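Local coordinates for GNA33 (PDB 2G5D), which probably cleaves the beta-1,4 linkage between MurNAc and GlcNAc in peptidoglycan as a lytic transglycosylase, leaving a 1,6-anhydro bond on the MurNAc, at residues Y122-K127 against F238-Q243; A231-E236 against G290-M295; I258-K263 against S311-R316; V327-T332 against Q373-A378. All coordinates share one frame; numbering follows the deposited sequence.

Contact 1 of 4, residues Y122-K127 against F238-Q243; sequences YEPVLK and FFMHIQ
L126 and M240 make the tight end of this contact: the leucine methyl CD2 sits 3.8 Å from M240 SD, the two side chains crossing at about a right angle. Next to them the ring of P124 presses on the helix, with its CG 4.2 Å from M240 CG and its CD 3.9 Å from Q243 CB. L126, P124 and M240 are all buried; the contact between these three side chains is apolar, and M240 continues to F315. P124 also interrupts strand 116-129, which pairs with strand 384-391 of the 3D domain at one end and with strands 227-231 and 246-249 of the insert at the other; the last turn of helix 234-243 therefore packs where the strand passes between the two domains. The side around Y122 and Q243 is the one partly open to solvent, and only a weak bond holds it. A bend in Q243 (chi2 -80°) brings its amide across the backbone of Y122, where Y122 N gives OE1 a straight but weak hydrogen bond of 3.5 Å. Y122 O, an acceptor facing another, is 3.1 Å from the same Q243 OE1. On the other branch, Q243 NE2 approaches Y122 CD2 to 3.3 Å, with amide and ring planes 70° apart.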
loop_
_atom_site.group_PDB
_atom_site.type_symbol
_atom_site.label_atom_id
_atom_site.label_comp_id
_atom_site.label_asym_id
_atom_site.label_seq_id
_atom_site.Cartn_x
_atom_site.Cartn_y
_atom_site.Cartn_z
ATOM N N TYR A 122 -3.630 -2.842 -6.369
ATOM C CA TYR A 122 -3.820 -4.289 -6.351
ATOM C C TYR A 122 -2.525 -5.066 -6.125
ATOM O O TYR A 122 -1.430 -4.501 -6.151
ATOM C CB TYR A 122 -4.503 -4.753 -7.656
ATOM C CG TYR A 122 -3.578 -4.970 -8.830
ATOM C CD1 TYR A 122 -3.349 -6.250 -9.334
ATOM C CD2 TYR A 122 -2.936 -3.894 -9.445
ATOM C CE1 TYR A 122 -2.497 -6.445 -10.405
ATOM C CE2 TYR A 122 -2.097 -4.080 -10.507
ATOM C CZ TYR A 122 -1.881 -5.352 -10.991
ATOM O OH TYR A 122 -1.048 -5.514 -12.055
ATOM N N GLU A 123 -2.677 -6.365 -5.892
ATOM C CA GLU A 123 -1.563 -7.280 -5.744
ATOM C C GLU A 123 -1.353 -8.079 -7.036
ATOM O O GLU A 123 -2.172 -8.926 -7.391
ATOM C CB GLU A 123 -1.781 -8.213 -4.549
ATOM C CG GLU A 123 -0.581 -9.153 -4.313
ATOM C CD GLU A 123 -0.814 -10.177 -3.219
ATOM O OE1 GLU A 123 -1.961 -10.320 -2.749
ATOM O OE2 GLU A 123 0.155 -10.860 -2.839
ATOM N N PRO A 124 -0.249 -7.817 -7.757
ATOM C CA PRO A 124 -0.068 -8.558 -9.020
ATOM C C PRO A 124 0.262 -10.047 -8.850
ATOM O O PRO A 124 0.900 -10.445 -7.870
ATOM C CB PRO A 124 1.092 -7.828 -9.700
ATOM C CG PRO A 124 1.838 -7.173 -8.596
ATOM C CD PRO A 124 0.851 -6.873 -7.497
ATOM N N VAL A 125 -0.219 -10.846 -9.803
ATOM C CA VAL A 125 0.216 -12.235 -10.016
ATOM C C VAL A 125 1.157 -12.261 -11.228
ATOM O O VAL A 125 0.852 -11.702 -12.267
ATOM C CB VAL A 125 -1.000 -13.204 -10.228
ATOM C CG1 VAL A 125 -0.540 -14.638 -10.595
ATOM C CG2 VAL A 125 -1.833 -13.254 -8.998
ATOM N N LEU A 126 2.322 -12.875 -11.090
ATOM C CA LEU A 126 3.182 -13.018 -12.266
ATOM C C LEU A 126 3.739 -14.417 -12.406
ATOM O O LEU A 126 4.086 -15.047 -11.422
ATOM C CB LEU A 126 4.290 -11.942 -12.338
ATOM C CG LEU A 126 5.114 -11.418 -11.156
ATOM C CD1 LEU A 126 6.427 -10.854 -11.653
ATOM C CD2 LEU A 126 4.313 -10.348 -10.336
ATOM N N LYS A 127 3.783 -14.900 -13.644
ATOM C CA LYS A 127 4.363 -16.212 -13.944
ATOM C C LYS A 127 5.832 -16.264 -13.499
ATOM O O LYS A 127 6.590 -15.307 -13.682
ATOM C CB LYS A 127 4.245 -16.522 -15.436
ATOM C CG LYS A 127 2.826 -16.653 -15.955
ATOM C CD LYS A 127 2.856 -16.801 -17.478
ATOM C CE LYS A 127 1.506 -17.186 -18.035
ATOM N NZ LYS A 127 1.629 -17.608 -19.466
ATOM N N PHE A 238 9.112 -5.592 -12.705
ATOM C CA PHE A 238 9.352 -4.194 -12.444
ATOM C C PHE A 238 8.121 -3.623 -11.756
ATOM O O PHE A 238 8.235 -2.937 -10.741
ATOM C CB PHE A 238 9.676 -3.439 -13.741
ATOM C CG PHE A 238 9.957 -1.975 -13.529
ATOM C CD1 PHE A 238 11.261 -1.526 -13.361
ATOM C CD2 PHE A 238 8.923 -1.057 -13.481
ATOM C CE1 PHE A 238 11.533 -0.180 -13.154
ATOM C CE2 PHE A 238 9.181 0.291 -13.264
ATOM C CZ PHE A 238 10.489 0.729 -13.103
ATOM N N PHE A 239 6.948 -3.935 -12.301
ATOM C CA PHE A 239 5.669 -3.457 -11.752
ATOM C C PHE A 239 5.243 -4.062 -10.403
ATOM O O PHE A 239 4.522 -3.416 -9.644
ATOM C CB PHE A 239 4.566 -3.568 -12.807
ATOM C CG PHE A 239 4.531 -2.400 -13.750
ATOM C CD1 PHE A 239 5.358 -2.367 -14.876
ATOM C CD2 PHE A 239 3.681 -1.314 -13.503
ATOM C CE1 PHE A 239 5.343 -1.282 -15.741
ATOM C CE2 PHE A 239 3.668 -0.219 -14.361
ATOM C CZ PHE A 239 4.496 -0.207 -15.487
ATOM N N MET A 240 5.697 -5.277 -10.093
ATOM C CA MET A 240 5.576 -5.821 -8.733
ATOM C C MET A 240 6.291 -4.924 -7.738
ATOM O O MET A 240 5.786 -4.713 -6.626
ATOM C CB MET A 240 6.147 -7.239 -8.628
ATOM C CG MET A 240 5.799 -7.962 -7.318
ATOM S SD MET A 240 6.395 -9.671 -7.273
ATOM C CE MET A 240 8.069 -9.465 -6.673
ATOM N N HIS A 241 7.458 -4.403 -8.129
ATOM C CA HIS A 241 8.184 -3.433 -7.304
ATOM C C HIS A 241 7.317 -2.194 -7.049
ATOM O O HIS A 241 7.242 -1.715 -5.923
ATOM C CB HIS A 241 9.496 -3.010 -7.967
ATOM C CG HIS A 241 10.639 -3.952 -7.741
ATOM N ND1 HIS A 241 10.628 -5.262 -8.175
ATOM C CD2 HIS A 241 11.858 -3.752 -7.186
ATOM C CE1 HIS A 241 11.777 -5.835 -7.869
ATOM N NE2 HIS A 241 12.541 -4.940 -7.268
ATOM N N ILE A 242 6.642 -1.713 -8.096
ATOM C CA ILE A 242 5.759 -0.542 -7.997
ATOM C C ILE A 242 4.580 -0.744 -7.037
ATOM O O ILE A 242 4.185 0.200 -6.346
ATOM C CB ILE A 242 5.276 -0.035 -9.404
ATOM C CG1 ILE A 242 6.475 0.327 -10.281
ATOM C CG2 ILE A 242 4.363 1.200 -9.270
ATOM C CD1 ILE A 242 6.137 0.532 -11.733
ATOM N N GLN A 243 4.020 -1.956 -6.977
ATOM C CA GLN A 243 2.946 -2.241 -6.003
ATOM C C GLN A 243 3.494 -2.623 -4.624
ATOM O O GLN A 243 2.808 -2.467 -3.617
ATOM C CB GLN A 243 1.964 -3.312 -6.506
ATOM C CG GLN A 243 1.204 -2.953 -7.801
ATOM C CD GLN A 243 -0.003 -2.019 -7.615
ATOM O OE1 GLN A 243 -0.384 -1.639 -6.498
ATOM N NE2 GLN A 243 -0.618 -1.657 -8.729
#

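Contact 2 of 4, residues A231-E236 against G290-M295; sequences AEDPVE and GIKAYM
K292 reaches across from helix 288-297 to the start of helix 234-243, both in the MltA-specific insert, and its aliphatic chain meets one residue after another on the way. CB lies beside V235, 4.3 Å from CG1. With CG anti to the backbone N (chi1 179°) and every later torsion also extended, the chain runs out over the carboxylate of D233: K292 CG is 3.5 Å from D233 OD1. CD lies near both this oxygen and E236 OE1, CE comes within 3.4 Å of E236 OE1, and NZ closes a salt bridge to the same E236 OE1 at 2.6 Å, meeting it on the anti side and 34° out of the carboxylate plane. D233 is the N-cap of helix 234-243; its OD2 uses the anti lone pair to accept E236 N at 2.7 Å. Its other oxygen, OD1, accepts a hydrogen bond from a water that also donates to K292 O, and makes a salt bridge to R296. Below this polar layer V235 plugs into the second helix, CG1 3.7 Å from I291 CG2 and CG2 against M295 CG. Two acidic groups at one helix start thus face two basic residues on the other helix, a pairing that would probably keep both carboxylates ionised and hold the two helices together electrostatically above their apolar contact.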
loop_
_atom_site.group_PDB
_atom_site.type_symbol
_atom_site.label_atom_id
_atom_site.label_comp_id
_atom_site.label_asym_id
_atom_site.label_seq_id
_atom_site.Cartn_x
_atom_site.Cartn_y
_atom_site.Cartn_z
ATOM N N ALA A 231 11.093 -14.613 -11.887
ATOM C CA ALA A 231 9.985 -14.164 -12.729
ATOM C C ALA A 231 10.256 -14.470 -14.205
ATOM O O ALA A 231 11.407 -14.464 -14.651
ATOM C CB ALA A 231 9.761 -12.673 -12.536
ATOM N N GLU A 232 9.200 -14.710 -14.976
ATOM C CA GLU A 232 9.358 -14.946 -16.411
ATOM C C GLU A 232 9.671 -13.649 -17.162
ATOM O O GLU A 232 10.540 -13.628 -18.053
ATOM C CB GLU A 232 8.112 -15.618 -17.010
ATOM C CG GLU A 232 8.015 -17.106 -16.700
ATOM C CD GLU A 232 6.882 -17.794 -17.418
ATOM O OE1 GLU A 232 6.427 -18.858 -16.924
ATOM O OE2 GLU A 232 6.442 -17.279 -18.467
ATOM N N ASP A 233 8.966 -12.583 -16.778
ATOM C CA ASP A 233 9.004 -11.300 -17.463
ATOM C C ASP A 233 9.558 -10.203 -16.542
ATOM O O ASP A 233 9.043 -10.029 -15.442
ATOM C CB ASP A 233 7.589 -10.928 -17.929
ATOM C CG ASP A 233 7.559 -9.666 -18.759
ATOM O OD1 ASP A 233 7.793 -9.756 -19.979
ATOM O OD2 ASP A 233 7.299 -8.575 -18.204
ATOM N N PRO A 234 10.590 -9.445 -17.004
ATOM C CA PRO A 234 11.256 -8.379 -16.215
ATOM C C PRO A 234 10.421 -7.104 -16.043
ATOM O O PRO A 234 10.637 -6.355 -15.087
ATOM C CB PRO A 234 12.481 -8.032 -17.071
ATOM C CG PRO A 234 12.026 -8.296 -18.465
ATOM C CD PRO A 234 11.181 -9.549 -18.358
ATOM N N VAL A 235 9.527 -6.830 -16.987
ATOM C CA VAL A 235 8.618 -5.681 -16.877
ATOM C C VAL A 235 7.516 -5.982 -15.858
ATOM O O VAL A 235 7.206 -5.134 -15.005
ATOM C CB VAL A 235 8.021 -5.245 -18.253
ATOM C CG1 VAL A 235 6.976 -4.125 -18.077
ATOM C CG2 VAL A 235 9.121 -4.793 -19.185
ATOM N N GLU A 236 6.951 -7.188 -15.923
ATOM C CA GLU A 236 6.028 -7.637 -14.878
ATOM C C GLU A 236 6.690 -7.619 -13.506
ATOM O O GLU A 236 6.036 -7.266 -12.517
ATOM C CB GLU A 236 5.415 -9.015 -15.162
ATOM C CG GLU A 236 4.444 -9.050 -16.325
ATOM C CD GLU A 236 3.710 -10.376 -16.439
ATOM O OE1 GLU A 236 3.841 -11.031 -17.470
ATOM O OE2 GLU A 236 2.992 -10.775 -15.500
ATOM N N GLY A 290 1.478 -2.630 -22.163
ATOM C CA GLY A 290 2.064 -1.924 -23.300
ATOM C C GLY A 290 3.584 -1.826 -23.234
ATOM O O GLY A 290 4.261 -1.904 -24.256
ATOM N N ILE A 291 4.135 -1.653 -22.035
ATOM C CA ILE A 291 5.592 -1.673 -21.873
ATOM C C ILE A 291 6.127 -3.102 -22.077
ATOM O O ILE A 291 7.169 -3.312 -22.711
ATOM C CB ILE A 291 6.034 -1.057 -20.510
ATOM C CG1 ILE A 291 5.604 0.410 -20.435
ATOM C CG2 ILE A 291 7.541 -1.174 -20.309
ATOM C CD1 ILE A 291 5.722 1.043 -19.059
ATOM N N LYS A 292 5.394 -4.081 -21.562
ATOM C CA LYS A 292 5.753 -5.475 -21.737
ATOM C C LYS A 292 5.844 -5.858 -23.225
ATOM O O LYS A 292 6.823 -6.488 -23.644
ATOM C CB LYS A 292 4.767 -6.376 -20.990
ATOM C CG LYS A 292 5.045 -7.858 -21.144
ATOM C CD LYS A 292 3.950 -8.682 -20.510
ATOM C CE LYS A 292 4.211 -10.145 -20.750
ATOM N NZ LYS A 292 3.301 -11.008 -19.971
ATOM N N ALA A 293 4.840 -5.453 -24.010
ATOM C CA ALA A 293 4.802 -5.739 -25.449
ATOM C C ALA A 293 5.866 -4.960 -26.239
ATOM O O ALA A 293 6.499 -5.516 -27.153
ATOM C CB ALA A 293 3.407 -5.494 -26.015
ATOM N N TYR A 294 6.072 -3.689 -25.881
ATOM C CA TYR A 294 7.125 -2.880 -26.499
ATOM C C TYR A 294 8.516 -3.501 -26.272
ATOM O O TYR A 294 9.364 -3.493 -27.161
ATOM C CB TYR A 294 7.090 -1.424 -25.996
ATOM C CG TYR A 294 8.234 -0.573 -26.530
ATOM C CD1 TYR A 294 8.086 0.177 -27.692
ATOM C CD2 TYR A 294 9.476 -0.543 -25.882
ATOM C CE1 TYR A 294 9.141 0.946 -28.196
ATOM C CE2 TYR A 294 10.528 0.217 -26.370
ATOM C CZ TYR A 294 10.359 0.958 -27.526
ATOM O OH TYR A 294 11.410 1.714 -28.015
ATOM N N MET A 295 8.724 -4.047 -25.080
ATOM C CA MET A 295 10.010 -4.599 -24.671
ATOM C C MET A 295 10.308 -5.959 -25.324
ATOM O O MET A 295 11.472 -6.282 -25.624
ATOM C CB MET A 295 10.041 -4.711 -23.144
ATOM C CG MET A 295 11.204 -3.990 -22.476
ATOM S SD MET A 295 11.703 -2.414 -23.208
ATOM C CE MET A 295 10.703 -1.199 -22.354
HETATM O O HOH W 1 8.772 -7.885 -21.630
#

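Contact 3 of 4, residues I258-K263 against S311-R316; sequences IGYADK and SYIFFR
F315 turns the edge of its ring to G259: the carbonyl O lies near the ring plane, 3.2 Å from CD2. One face of that ring carries I313 CG2, 3.7 Å above the plane, while I258 CG2, set anti to its own backbone N, presses at a slant, only 3.3 Å from F315 CB. Strands 255-263 and 313-317 are antiparallel neighbours here, and a classic beta bulge, with A261 and D262 both facing F314, shifts their register by one. The Y260 ring has D262 N over the centre of one face and takes I313 CG2 obliquely, 3.5 Å from CD1. Over one face of the R316 guanidinium sits Y260 O, 3.0 Å from NH1 but too badly angled to bond. G259 and R316 form the regular hydrogen-bonded pair before the bulge. Past it D262 O receives F314 N, and K263 stands opposite I313 in a non-hydrogen-bonded pair. The ring of F315 meets H241 of helix 234-243 edge-to-face, and D262 is salt-bridged to K199. The bulge itself closes on a single oxygen, F314 O, which accepts A261 N at 2.9 Å and D262 N at 3.2 Å, the latter 47° above the carbonyl plane.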
loop_
_atom_site.group_PDB
_atom_site.type_symbol
_atom_site.label_atom_id
_atom_site.label_comp_id
_atom_site.label_asym_id
_atom_site.label_seq_id
_atom_site.Cartn_x
_atom_site.Cartn_y
_atom_site.Cartn_z
ATOM N N ILE A 258 5.108 -13.114 -2.071
ATOM C CA ILE A 258 6.243 -12.215 -1.935
ATOM C C ILE A 258 5.753 -10.871 -1.371
ATOM O O ILE A 258 4.855 -10.233 -1.934
ATOM C CB ILE A 258 6.983 -12.045 -3.318
ATOM C CG1 ILE A 258 7.437 -13.397 -3.888
ATOM C CG2 ILE A 258 8.183 -11.152 -3.205
ATOM C CD1 ILE A 258 8.352 -14.204 -2.951
ATOM N N GLY A 259 6.332 -10.462 -0.245
ATOM C CA GLY A 259 5.932 -9.225 0.421
ATOM C C GLY A 259 7.072 -8.231 0.512
ATOM O O GLY A 259 8.234 -8.616 0.445
ATOM N N TYR A 260 6.730 -6.953 0.654
ATOM C CA TYR A 260 7.700 -5.896 0.908
ATOM C C TYR A 260 8.523 -6.140 2.182
ATOM O O TYR A 260 7.969 -6.421 3.239
ATOM C CB TYR A 260 6.964 -4.549 1.022
ATOM C CG TYR A 260 7.859 -3.380 1.323
ATOM C CD1 TYR A 260 8.485 -2.672 0.299
ATOM C CD2 TYR A 260 8.095 -2.985 2.639
ATOM C CE1 TYR A 260 9.313 -1.593 0.578
ATOM C CE2 TYR A 260 8.921 -1.917 2.929
ATOM C CZ TYR A 260 9.523 -1.222 1.900
ATOM O OH TYR A 260 10.334 -0.160 2.202
ATOM N N ALA A 261 9.845 -6.005 2.076
ATOM C CA ALA A 261 10.715 -6.072 3.258
ATOM C C ALA A 261 11.412 -4.729 3.490
ATOM O O ALA A 261 11.339 -4.169 4.590
ATOM C CB ALA A 261 11.737 -7.202 3.124
ATOM N N ASP A 262 12.079 -4.221 2.450
ATOM C CA ASP A 262 12.778 -2.928 2.502
ATOM C C ASP A 262 12.994 -2.385 1.077
ATOM O O ASP A 262 12.458 -2.941 0.111
ATOM C CB ASP A 262 14.112 -3.058 3.265
ATOM C CG ASP A 262 14.489 -1.788 4.046
ATOM O OD1 ASP A 262 15.248 -1.907 5.039
ATOM O OD2 ASP A 262 14.041 -0.674 3.680
ATOM N N LYS A 263 13.738 -1.281 0.967
ATOM C CA LYS A 263 14.111 -0.682 -0.316
ATOM C C LYS A 263 15.441 0.069 -0.209
ATOM O O LYS A 263 15.939 0.301 0.893
ATOM C CB LYS A 263 12.997 0.227 -0.866
ATOM C CG LYS A 263 12.570 1.386 0.027
ATOM C CD LYS A 263 11.475 2.214 -0.658
ATOM C CE LYS A 263 10.746 3.106 0.339
ATOM N NZ LYS A 263 9.698 3.897 -0.353
ATOM N N SER A 311 15.209 3.405 -7.803
ATOM C CA SER A 311 14.516 2.754 -6.690
ATOM C C SER A 311 14.427 1.238 -6.891
ATOM O O SER A 311 14.236 0.772 -8.000
ATOM C CB SER A 311 13.110 3.342 -6.547
ATOM O OG SER A 311 12.391 2.702 -5.512
ATOM N N TYR A 312 14.581 0.479 -5.813
ATOM C CA TYR A 312 14.566 -0.977 -5.885
ATOM C C TYR A 312 14.052 -1.516 -4.577
ATOM O O TYR A 312 14.492 -1.092 -3.497
ATOM C CB TYR A 312 15.967 -1.535 -6.164
ATOM C CG TYR A 312 15.983 -2.908 -6.782
ATOM C CD1 TYR A 312 15.956 -3.065 -8.178
ATOM C CD2 TYR A 312 16.044 -4.045 -5.990
ATOM C CE1 TYR A 312 15.969 -4.316 -8.759
ATOM C CE2 TYR A 312 16.066 -5.315 -6.559
ATOM C CZ TYR A 312 16.030 -5.441 -7.945
ATOM O OH TYR A 312 16.069 -6.693 -8.524
ATOM N N ILE A 313 13.103 -2.431 -4.676
ATOM C CA ILE A 313 12.443 -2.960 -3.496
ATOM C C ILE A 313 12.966 -4.361 -3.233
ATOM O O ILE A 313 13.149 -5.156 -4.161
ATOM C CB ILE A 313 10.884 -2.880 -3.613
ATOM C CG1 ILE A 313 10.412 -1.443 -3.389
ATOM C CG2 ILE A 313 10.186 -3.730 -2.556
ATOM C CD1 ILE A 313 10.450 -0.577 -4.608
ATOM N N PHE A 314 13.267 -4.627 -1.973
ATOM C CA PHE A 314 13.621 -5.963 -1.515
ATOM C C PHE A 314 12.422 -6.609 -0.819
ATOM O O PHE A 314 11.597 -5.933 -0.218
ATOM C CB PHE A 314 14.877 -5.921 -0.632
ATOM C CG PHE A 314 16.058 -5.304 -1.326
ATOM C CD1 PHE A 314 16.452 -4.000 -1.033
ATOM C CD2 PHE A 314 16.737 -6.004 -2.327
ATOM C CE1 PHE A 314 17.527 -3.420 -1.681
ATOM C CE2 PHE A 314 17.822 -5.425 -2.997
ATOM C CZ PHE A 314 18.211 -4.130 -2.679
ATOM N N PHE A 315 12.318 -7.922 -0.960
ATOM C CA PHE A 315 11.135 -8.649 -0.550
ATOM C C PHE A 315 11.445 -9.706 0.506
ATOM O O PHE A 315 12.605 -9.940 0.845
ATOM C CB PHE A 315 10.469 -9.297 -1.775
ATOM C CG PHE A 315 9.911 -8.308 -2.773
ATOM C CD1 PHE A 315 10.646 -7.955 -3.905
ATOM C CD2 PHE A 315 8.635 -7.751 -2.596
ATOM C CE1 PHE A 315 10.133 -7.050 -4.840
ATOM C CE2 PHE A 315 8.111 -6.851 -3.534
ATOM C CZ PHE A 315 8.868 -6.492 -4.643
ATOM N N ARG A 316 10.386 -10.316 1.036
ATOM C CA ARG A 316 10.495 -11.416 1.981
ATOM C C ARG A 316 9.457 -12.494 1.655
ATOM O O ARG A 316 8.375 -12.196 1.151
ATOM C CB ARG A 316 10.341 -10.914 3.421
ATOM C CG ARG A 316 9.039 -10.159 3.706
ATOM C CD ARG A 316 8.956 -9.668 5.151
ATOM N NE ARG A 316 7.568 -9.531 5.606
ATOM C CZ ARG A 316 7.013 -8.404 6.057
ATOM N NH1 ARG A 316 7.719 -7.275 6.124
ATOM N NH2 ARG A 316 5.742 -8.403 6.440
#

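Contact 4 of 4, residues V327-T332 against Q373-A378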
loop_
_atom_site.group_PDB
_atom_site.type_symbol
_atom_site.label_atom_id
_atom_site.label_comp_id
_atom_site.label_asym_id
_atom_site.label_seq_id
_atom_site.Cartn_x
_atom_site.Cartn_y
_atom_site.Cartn_z
ATOM N N VAL A 327 0.563 -7.101 3.283
ATOM C CA VAL A 327 0.527 -6.487 4.587
ATOM C C VAL A 327 0.699 -4.980 4.403
ATOM O O VAL A 327 1.694 -4.531 3.818
ATOM C CB VAL A 327 1.581 -7.136 5.523
ATOM C CG1 VAL A 327 1.820 -6.291 6.741
ATOM C CG2 VAL A 327 1.113 -8.520 5.922
ATOM N N GLY A 328 -0.293 -4.213 4.859
ATOM C CA GLY A 328 -0.277 -2.755 4.729
ATOM C C GLY A 328 0.320 -2.012 5.917
ATOM O O GLY A 328 0.986 -2.612 6.774
ATOM N N ALA A 329 0.068 -0.702 5.961
ATOM C CA ALA A 329 0.627 0.201 6.972
ATOM C C ALA A 329 0.254 -0.193 8.405
ATOM O O ALA A 329 1.029 0.031 9.326
ATOM C CB ALA A 329 0.191 1.614 6.705
ATOM N N LEU A 330 -0.939 -0.773 8.575
ATOM C CA LEU A 330 -1.391 -1.273 9.876
ATOM C C LEU A 330 -0.648 -2.554 10.308
ATOM O O LEU A 330 -0.695 -2.964 11.489
ATOM C CB LEU A 330 -2.918 -1.476 9.859
ATOM C CG LEU A 330 -3.749 -1.947 11.065
ATOM C CD1 LEU A 330 -3.427 -1.174 12.346
ATOM C CD2 LEU A 330 -5.260 -1.868 10.737
ATOM N N GLY A 331 0.043 -3.184 9.359
ATOM C CA GLY A 331 0.859 -4.365 9.669
ATOM C C GLY A 331 0.049 -5.643 9.578
ATOM O O GLY A 331 0.470 -6.699 10.078
ATOM N N THR A 332 -1.123 -5.533 8.949
ATOM C CA THR A 332 -2.069 -6.642 8.818
ATOM C C THR A 332 -2.415 -6.910 7.344
ATOM O O THR A 332 -2.332 -5.997 6.508
ATOM C CB THR A 332 -3.385 -6.416 9.656
ATOM O OG1 THR A 332 -4.046 -5.212 9.223
ATOM C CG2 THR A 332 -3.067 -6.338 11.155
ATOM N N GLN A 373 -6.653 0.761 6.319
ATOM C CA GLN A 373 -5.636 -0.046 6.988
ATOM C C GLN A 373 -4.254 0.115 6.352
ATOM O O GLN A 373 -3.289 -0.567 6.730
ATOM C CB GLN A 373 -6.066 -1.503 6.959
ATOM C CG GLN A 373 -7.290 -1.821 7.805
ATOM C CD GLN A 373 -7.751 -3.252 7.610
ATOM O OE1 GLN A 373 -7.379 -3.888 6.634
ATOM N NE2 GLN A 373 -8.567 -3.760 8.535
ATOM N N ASP A 374 -4.154 1.035 5.395
ATOM C CA ASP A 374 -2.926 1.237 4.652
ATOM C C ASP A 374 -2.735 2.715 4.309
ATOM O O ASP A 374 -3.674 3.516 4.421
ATOM C CB ASP A 374 -2.960 0.375 3.393
ATOM C CG ASP A 374 -1.558 0.038 2.849
ATOM O OD1 ASP A 374 -1.496 -0.422 1.698
ATOM O OD2 ASP A 374 -0.529 0.233 3.548
ATOM N N THR A 375 -1.509 3.044 3.903
ATOM C CA THR A 375 -1.073 4.374 3.494
ATOM C C THR A 375 -0.244 4.259 2.209
ATOM O O THR A 375 0.278 3.191 1.903
ATOM C CB THR A 375 -0.149 5.008 4.557
ATOM O OG1 THR A 375 0.972 4.148 4.781
ATOM C CG2 THR A 375 -0.855 5.223 5.864
ATOM N N GLY A 376 -0.109 5.356 1.464
ATOM C CA GLY A 376 0.865 5.433 0.359
ATOM C C GLY A 376 1.574 6.780 0.332
ATOM O O GLY A 376 1.063 7.751 0.885
ATOM N N SER A 377 2.740 6.852 -0.311
ATOM C CA SER A 377 3.475 8.126 -0.458
ATOM C C SER A 377 2.737 9.137 -1.360
ATOM O O SER A 377 2.851 10.346 -1.167
ATOM C CB SER A 377 4.927 7.886 -0.917
ATOM O OG SER A 377 4.997 7.240 -2.183
ATOM N N ALA A 378 1.937 8.628 -2.300
ATOM C CA ALA A 378 1.148 9.459 -3.221
ATOM C C ALA A 378 -0.318 9.706 -2.791
ATOM O O ALA A 378 -1.095 10.299 -3.533
ATOM C CB ALA A 378 1.208 8.870 -4.637
HETATM O O HOH W 2 -2.441 -3.256 7.004
#
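A329 N donates to D374 OD2 at 2.7 Å, the shortest hydrogen bond between the two segments. It is somewhat bent, 141° at the hydrogen, and A329 N comes in from above the carboxylate, 40° out of its plane. With CG anti to the backbone N (chi1 -156°), the D374 side chain swings under the loop, where OD2 also lies 3.2 Å from G328 CA and takes a weak bond from T375 N. One residue earlier, Q373 O is gripped twice: L330 N donates to it at 3.0 Å, and a water gives it a hydrogen bond of 2.8 Å while donating another to T332 O. The loop can offer A329 N and L330 N in succession because G328 to G331 is a type I beta turn, closed by G331 N to G328 O. L330 CD2 packs on the aliphatic CG of Q373 at 3.6 Å, and A329 CB stands 3.3 Å from T375 OG1, a methyl against a hydroxyl oxygen. Q373 NE2 is bound to S64 O and L330 O to N71, so this corner is also tied to helix 58-72, the first helix of the chain. A turn from the loop entering the 3D domain thus docks on strand 365-375 at Q373 and D374, a strand that pairs with strands 339-342 and 352-358 in what is, by family, probably a double-psi beta-barrel.

Overall arrangement
Contacts 1, 2 and 3 gather in the MltA-specific insert, while contact 4 belongs to the entry and barrel side of the 3D domain. Contacts 1 and 2 share helix 234-243, their centres about 11 Å apart, and their segments alternate along the chain; K127 O and E232 N probably bond between them. Contact 3 lies about 12 Å from contact 1, centre to centre, joined to it through H241 and M240 against F315. Contact 4 comes last in sequence, its centre about 14 Å from that of contact 3 and about 27 Å from that of contact 2. Strand 116-129 of contact 1 spans both domains, a connection that may matter for the interdomain movements associated with substrate binding.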